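Local coordinates for Isomerase/lactonizing enzyme (Agrobacterium fabrum str. C58, PDB 2NQL), which belongs to the mandelate racemase / muconate lactonizing branch of the enolase superfamily and carries a bound sodium ion, at residues S99-Y102 with D103-D107; F118-D121 with A122-A125. All blocks are in the same frame, centred on the assembly; numbering follows the deposited sequence.

Both interactions are short helical stretches of about two turns within the N-terminal domain of the enolase-type fold. Interaction 1 lies on helix 98-109 and interaction 2 on helix 117-138, the next long helix in the chain. Their centres are about 11 Å apart and the two helices pack directly. Leu105 O and Tyr119 OH, 2.7 Å apart, form a probable hydrogen bond between them. Leu123 fills the seam: its CD1 lies 3.6 Å from Tyr102 CE1, and its CD2 lies 3.5 Å from Leu105 CB. Each interaction also touches the second subunit. The sodium ion is held elsewhere, by Glu240 and Glu266, and none of the residues in these two contacts is a ligand to it.

Interaction 1. Residues S99-Y102 with D103-D107; sequences SAVY and DDLYD
Ala100 O has two partners: Asp104 N, which donates to it at 3.0 Å, and a water that also lies 2.7 Å from Asp104 OD1. Asp104 OD2 turns to a salt bridge with Arg93. The shortest backbone bond of the stretch runs from Tyr106 N to Tyr102 O, at 2.8 Å. The same two residues set their rings side by side. Four residues apart, they leave the same side of the helix, and the like first torsions, CG anti to the backbone N (chi1 172° for Tyr102), point both rings the same way. The planes are nearly parallel, 24° apart, but slid so far that they barely overlap. Tyr106 CB sits over one face of the Tyr102 ring, 4.2 Å from CE2. Tyr102 OH reaches Tyr106 CD1 at 3.5 Å and bonds to Asn297; Tyr106 OH bonds to Glu246 of the second subunit. Asp103 OD1 lies 3.4 Å from Tyr102 CD2 and pairs with Arg300. On another side, Val101 CG1 meets Leu105 CD1. The i to i+4 backbone bonds and the Tyr102-Tyr106 and Val101-Leu105 side-chain pairs are those of a regular alpha-helix, here in the N-terminal domain of an enolase-superfamily protein.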
ATOM      1  N   SER A  99      20.794  -1.231   3.976  1.00 17.25           N
ATOM      2  CA  SER A  99      19.568  -1.439   4.751  1.00 20.32           C
ATOM      3  C   SER A  99      19.197  -0.212   5.587  1.00 24.76           C
ATOM      4  O   SER A  99      18.014   0.079   5.782  1.00 21.21           O
ATOM      5  CB  SER A  99      19.640  -2.691   5.599  1.00 25.17           C
ATOM      6  OG  SER A  99      19.672  -3.833   4.751  1.00 26.74           O
ATOM      7  N   ALA A 100      20.216   0.521   6.028  1.00 21.05           N
ATOM      8  CA  ALA A 100      20.007   1.811   6.689  1.00 23.29           C
ATOM      9  C   ALA A 100      19.324   2.827   5.756  1.00 25.54           C
ATOM     10  O   ALA A 100      18.414   3.548   6.181  1.00 23.21           O
ATOM     11  CB  ALA A 100      21.343   2.374   7.222  1.00 24.76           C
ATOM     12  N   VAL A 101      19.744   2.874   4.492  1.00 18.43           N
ATOM     13  CA  VAL A 101      19.105   3.761   3.516  1.00 21.95           C
ATOM     14  C   VAL A 101      17.640   3.354   3.277  1.00 22.15           C
ATOM     15  O   VAL A 101      16.744   4.221   3.326  1.00 19.43           O
ATOM     16  CB  VAL A 101      19.885   3.867   2.185  1.00 21.21           C
ATOM     17  CG1 VAL A 101      19.119   4.735   1.139  1.00 20.86           C
ATOM     18  CG2 VAL A 101      21.294   4.456   2.417  1.00 20.23           C
ATOM     19  N   TYR A 102      17.409   2.054   3.045  1.00 20.39           N
ATOM     20  CA  TYR A 102      16.054   1.504   2.952  1.00 18.25           C
ATOM     21  C   TYR A 102      15.163   1.932   4.131  1.00 21.42           C
ATOM     22  O   TYR A 102      14.033   2.416   3.939  1.00 16.60           O
ATOM     23  CB  TYR A 102      16.046  -0.041   2.823  1.00 18.17           C
ATOM     24  CG  TYR A 102      14.634  -0.552   2.935  1.00 19.82           C
ATOM     25  CD1 TYR A 102      13.764  -0.526   1.826  1.00 18.25           C
ATOM     26  CD2 TYR A 102      14.124  -0.966   4.168  1.00 16.40           C
ATOM     27  CE1 TYR A 102      12.426  -0.959   1.954  1.00 15.15           C
ATOM     28  CE2 TYR A 102      12.795  -1.381   4.315  1.00 21.32           C
ATOM     29  CZ  TYR A 102      11.947  -1.373   3.215  1.00 15.30           C
ATOM     30  OH  TYR A 102      10.648  -1.793   3.397  1.00 19.44           O
ATOM     31  N   ASP A 103      15.665   1.734   5.349  1.00 17.95           N
ATOM     32  CA  ASP A 103      14.881   2.014   6.552  1.00 18.57           C
ATOM     33  C   ASP A 103      14.549   3.498   6.645  1.00 21.52           C
ATOM     34  O   ASP A 103      13.422   3.844   7.014  1.00 19.84           O
ATOM     35  CB  ASP A 103      15.628   1.562   7.816  1.00 21.36           C
ATOM     36  CG  ASP A 103      15.558   0.058   8.040  1.00 25.75           C
ATOM     37  OD1 ASP A 103      14.653  -0.607   7.488  1.00 24.49           O
ATOM     38  OD2 ASP A 103      16.418  -0.473   8.800  1.00 21.46           O
ATOM     39  N   ASP A 104      15.502   4.365   6.290  1.00 20.37           N
ATOM     40  CA  ASP A 104      15.219   5.811   6.232  1.00 22.05           C
ATOM     41  C   ASP A 104      14.131   6.184   5.227  1.00 26.22           C
ATOM     42  O   ASP A 104      13.253   6.992   5.536  1.00 17.18           O
ATOM     43  CB  ASP A 104      16.486   6.610   5.943  1.00 18.08           C
ATOM     44  CG  ASP A 104      17.431   6.672   7.151  1.00 23.09           C
ATOM     45  OD1 ASP A 104      17.030   6.233   8.254  1.00 26.04           O
ATOM     46  OD2 ASP A 104      18.569   7.125   6.967  1.00 25.08           O
ATOM     47  N   LEU A 105      14.192   5.590   4.034  1.00 18.00           N
ATOM     48  CA  LEU A 105      13.192   5.875   2.995  1.00 17.94           C
ATOM     49  C   LEU A 105      11.835   5.367   3.403  1.00 16.31           C
ATOM     50  O   LEU A 105      10.828   6.067   3.212  1.00 17.14           O
ATOM     51  CB  LEU A 105      13.615   5.266   1.629  1.00 16.95           C
ATOM     52  CG  LEU A 105      14.940   5.738   1.035  1.00 18.48           C
ATOM     53  CD1 LEU A 105      15.224   5.020  -0.312  1.00 17.45           C
ATOM     54  CD2 LEU A 105      14.984   7.243   0.867  1.00 14.32           C
ATOM     55  N   TYR A 106      11.792   4.151   3.952  1.00 16.18           N
ATOM     56  CA  TYR A 106      10.550   3.586   4.464  1.00 15.47           C
ATOM     57  C   TYR A 106       9.911   4.493   5.509  1.00 16.81           C
ATOM     58  O   TYR A 106       8.700   4.789   5.461  1.00 17.00           O
ATOM     59  CB  TYR A 106      10.785   2.183   5.029  1.00 17.85           C
ATOM     60  CG  TYR A 106       9.530   1.491   5.483  1.00 19.62           C
ATOM     61  CD1 TYR A 106       8.690   0.850   4.571  1.00 18.61           C
ATOM     62  CD2 TYR A 106       9.189   1.441   6.842  1.00 18.29           C
ATOM     63  CE1 TYR A 106       7.527   0.190   5.013  1.00 16.17           C
ATOM     64  CE2 TYR A 106       8.034   0.817   7.276  1.00 18.47           C
ATOM     65  CZ  TYR A 106       7.216   0.181   6.381  1.00 20.47           C
ATOM     66  OH  TYR A 106       6.098  -0.448   6.855  1.00 19.88           O
ATOM     67  N   ASP A 107      10.737   4.930   6.455  1.00 17.11           N
ATOM     68  CA  ASP A 107      10.271   5.839   7.522  1.00 17.71           C
ATOM     69  C   ASP A 107       9.645   7.157   7.058  1.00 22.70           C
ATOM     70  O   ASP A 107       8.837   7.727   7.796  1.00 20.22           O
ATOM     71  CB  ASP A 107      11.425   6.142   8.482  1.00 20.42           C
ATOM     72  CG  ASP A 107      11.718   5.001   9.404  1.00 31.03           C
ATOM     73  OD1 ASP A 107      10.968   4.001   9.400  1.00 27.98           O
ATOM     74  OD2 ASP A 107      12.717   5.100  10.143  1.00 29.43           O
TER
HETATM   75  O   HOH W   1      18.429   3.990   8.894  1.00 32.15           O

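Interaction 2. Residues F118-D121 with A122-A125; sequences FYVD and ALAA
Leu123 packs back against Tyr119, one turn earlier in helix 117-138, a regular alpha-helix of the enolase-type N-terminal domain. Its CB lies 3.7 Å from Val120 O. CG comes closer to the backbone, 3.3 Å from Tyr119 O. Here chi1 of -59° places CG beside the backbone N, and the branch leans back along the helix. CD1 then meets the Tyr119 ring at CE2, 3.8 Å away, and lies a little farther from CD2. It approaches the ring obliquely. CD1 also lies loosely beside Val120 CG2, at 4.4 Å. CD2, the other branch, has Tyr119 O as its neighbour. Tyr119 O accepts the N-H of Leu123, and this bond ties together the residues whose side chains touch.

Beyond the turn, Leu123 also packs on Leu86 of helix 75-90. The Tyr119 hydroxyl turns to helix 98-109. All eight residues are buried, so the polar atoms of Asp121 need partners. Its OD1 bonds to His292 and its OD2 to Tyr114 of the second subunit. The ring of Phe118 stacks with that same Tyr114.

Small side chains continue the turn. Ala122 CB rests 3.4 Å from Tyr119 O, and Ala124 CB lies 3.3 Å from both Val120 O and Asp121 O. Asp121 O accepts Ala125 N at 3.2 Å, and Thr69 OG1 is a second partner of the same oxygen.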
ATOM      1  N   PHE A 118       2.839   0.437  -4.133  1.00 13.50           N
ATOM      2  CA  PHE A 118       3.802   1.079  -5.025  1.00 15.63           C
ATOM      3  C   PHE A 118       4.976   1.708  -4.297  1.00 15.02           C
ATOM      4  O   PHE A 118       6.054   1.803  -4.852  1.00 12.99           O
ATOM      5  CB  PHE A 118       3.118   2.142  -5.889  1.00 17.04           C
ATOM      6  CG  PHE A 118       2.127   1.550  -6.863  1.00 17.54           C
ATOM      7  CD1 PHE A 118       2.575   0.935  -8.022  1.00 17.47           C
ATOM      8  CD2 PHE A 118       0.747   1.592  -6.585  1.00 18.34           C
ATOM      9  CE1 PHE A 118       1.658   0.361  -8.933  1.00 18.78           C
ATOM     10  CE2 PHE A 118      -0.170   1.033  -7.479  1.00 17.92           C
ATOM     11  CZ  PHE A 118       0.296   0.402  -8.651  1.00 16.63           C
ATOM     12  N   TYR A 119       4.752   2.179  -3.075  1.00 12.96           N
ATOM     13  CA  TYR A 119       5.844   2.787  -2.323  1.00 14.19           C
ATOM     14  C   TYR A 119       6.966   1.776  -2.080  1.00 17.46           C
ATOM     15  O   TYR A 119       8.123   2.070  -2.385  1.00 17.37           O
ATOM     16  CB  TYR A 119       5.367   3.345  -0.981  1.00 13.23           C
ATOM     17  CG  TYR A 119       6.381   4.290  -0.362  1.00 16.55           C
ATOM     18  CD1 TYR A 119       6.627   5.523  -0.928  1.00 14.81           C
ATOM     19  CD2 TYR A 119       7.079   3.941   0.819  1.00 15.11           C
ATOM     20  CE1 TYR A 119       7.548   6.424  -0.355  1.00 17.07           C
ATOM     21  CE2 TYR A 119       8.020   4.827   1.397  1.00 16.86           C
ATOM     22  CZ  TYR A 119       8.229   6.067   0.809  1.00 16.47           C
ATOM     23  OH  TYR A 119       9.120   6.984   1.324  1.00 17.11           O
ATOM     24  N   VAL A 120       6.608   0.589  -1.592  1.00 16.76           N
ATOM     25  CA  VAL A 120       7.616  -0.446  -1.385  1.00 16.83           C
ATOM     26  C   VAL A 120       8.153  -1.019  -2.695  1.00 13.58           C
ATOM     27  O   VAL A 120       9.325  -1.376  -2.760  1.00 16.14           O
ATOM     28  CB  VAL A 120       7.265  -1.489  -0.276  1.00 15.74           C
ATOM     29  CG1 VAL A 120       8.426  -2.536  -0.069  1.00 15.70           C
ATOM     30  CG2 VAL A 120       7.042  -0.750   1.069  1.00 16.51           C
ATOM     31  N   ASP A 121       7.339  -1.035  -3.759  1.00 15.86           N
ATOM     32  CA  ASP A 121       7.870  -1.412  -5.088  1.00 16.90           C
ATOM     33  C   ASP A 121       9.059  -0.494  -5.406  1.00 18.89           C
ATOM     34  O   ASP A 121      10.139  -0.956  -5.812  1.00 14.33           O
ATOM     35  CB  ASP A 121       6.825  -1.210  -6.201  1.00 13.60           C
ATOM     36  CG  ASP A 121       5.829  -2.350  -6.329  1.00 17.99           C
ATOM     37  OD1 ASP A 121       5.922  -3.376  -5.628  1.00 18.12           O
ATOM     38  OD2 ASP A 121       4.891  -2.155  -7.150  1.00 17.36           O
ATOM     39  N   ALA A 122       8.849   0.810  -5.217  1.00 14.85           N
ATOM     40  CA  ALA A 122       9.882   1.800  -5.507  1.00 15.04           C
ATOM     41  C   ALA A 122      11.125   1.582  -4.657  1.00 14.54           C
ATOM     42  O   ALA A 122      12.248   1.624  -5.177  1.00 16.09           O
ATOM     43  CB  ALA A 122       9.346   3.236  -5.336  1.00 17.63           C
ATOM     44  N   LEU A 123      10.912   1.353  -3.362  1.00 14.89           N
ATOM     45  CA  LEU A 123      12.009   1.102  -2.434  1.00 15.40           C
ATOM     46  C   LEU A 123      12.771  -0.154  -2.818  1.00 16.79           C
ATOM     47  O   LEU A 123      13.984  -0.193  -2.684  1.00 15.94           O
ATOM     48  CB  LEU A 123      11.527   1.012  -1.005  1.00 16.89           C
ATOM     49  CG  LEU A 123      10.791   2.227  -0.391  1.00 16.92           C
ATOM     50  CD1 LEU A 123      10.531   1.983   1.121  1.00 17.02           C
ATOM     51  CD2 LEU A 123      11.557   3.539  -0.637  1.00 17.96           C
ATOM     52  N   ALA A 124      12.048  -1.156  -3.314  1.00 15.69           N
ATOM     53  CA  ALA A 124      12.652  -2.423  -3.736  1.00 18.00           C
ATOM     54  C   ALA A 124      13.678  -2.190  -4.845  1.00 17.85           C
ATOM     55  O   ALA A 124      14.829  -2.695  -4.771  1.00 14.65           O
ATOM     56  CB  ALA A 124      11.542  -3.411  -4.190  1.00 15.43           C
ATOM     57  N   ALA A 125      13.292  -1.419  -5.862  1.00 14.01           N
ATOM     58  CA  ALA A 125      14.212  -1.115  -6.948  1.00 17.54           C
ATOM     59  C   ALA A 125      15.473  -0.366  -6.481  1.00 20.18           C
ATOM     60  O   ALA A 125      16.596  -0.697  -6.886  1.00 16.01           O
ATOM     61  CB  ALA A 125      13.504  -0.390  -8.088  1.00 16.09           C
TER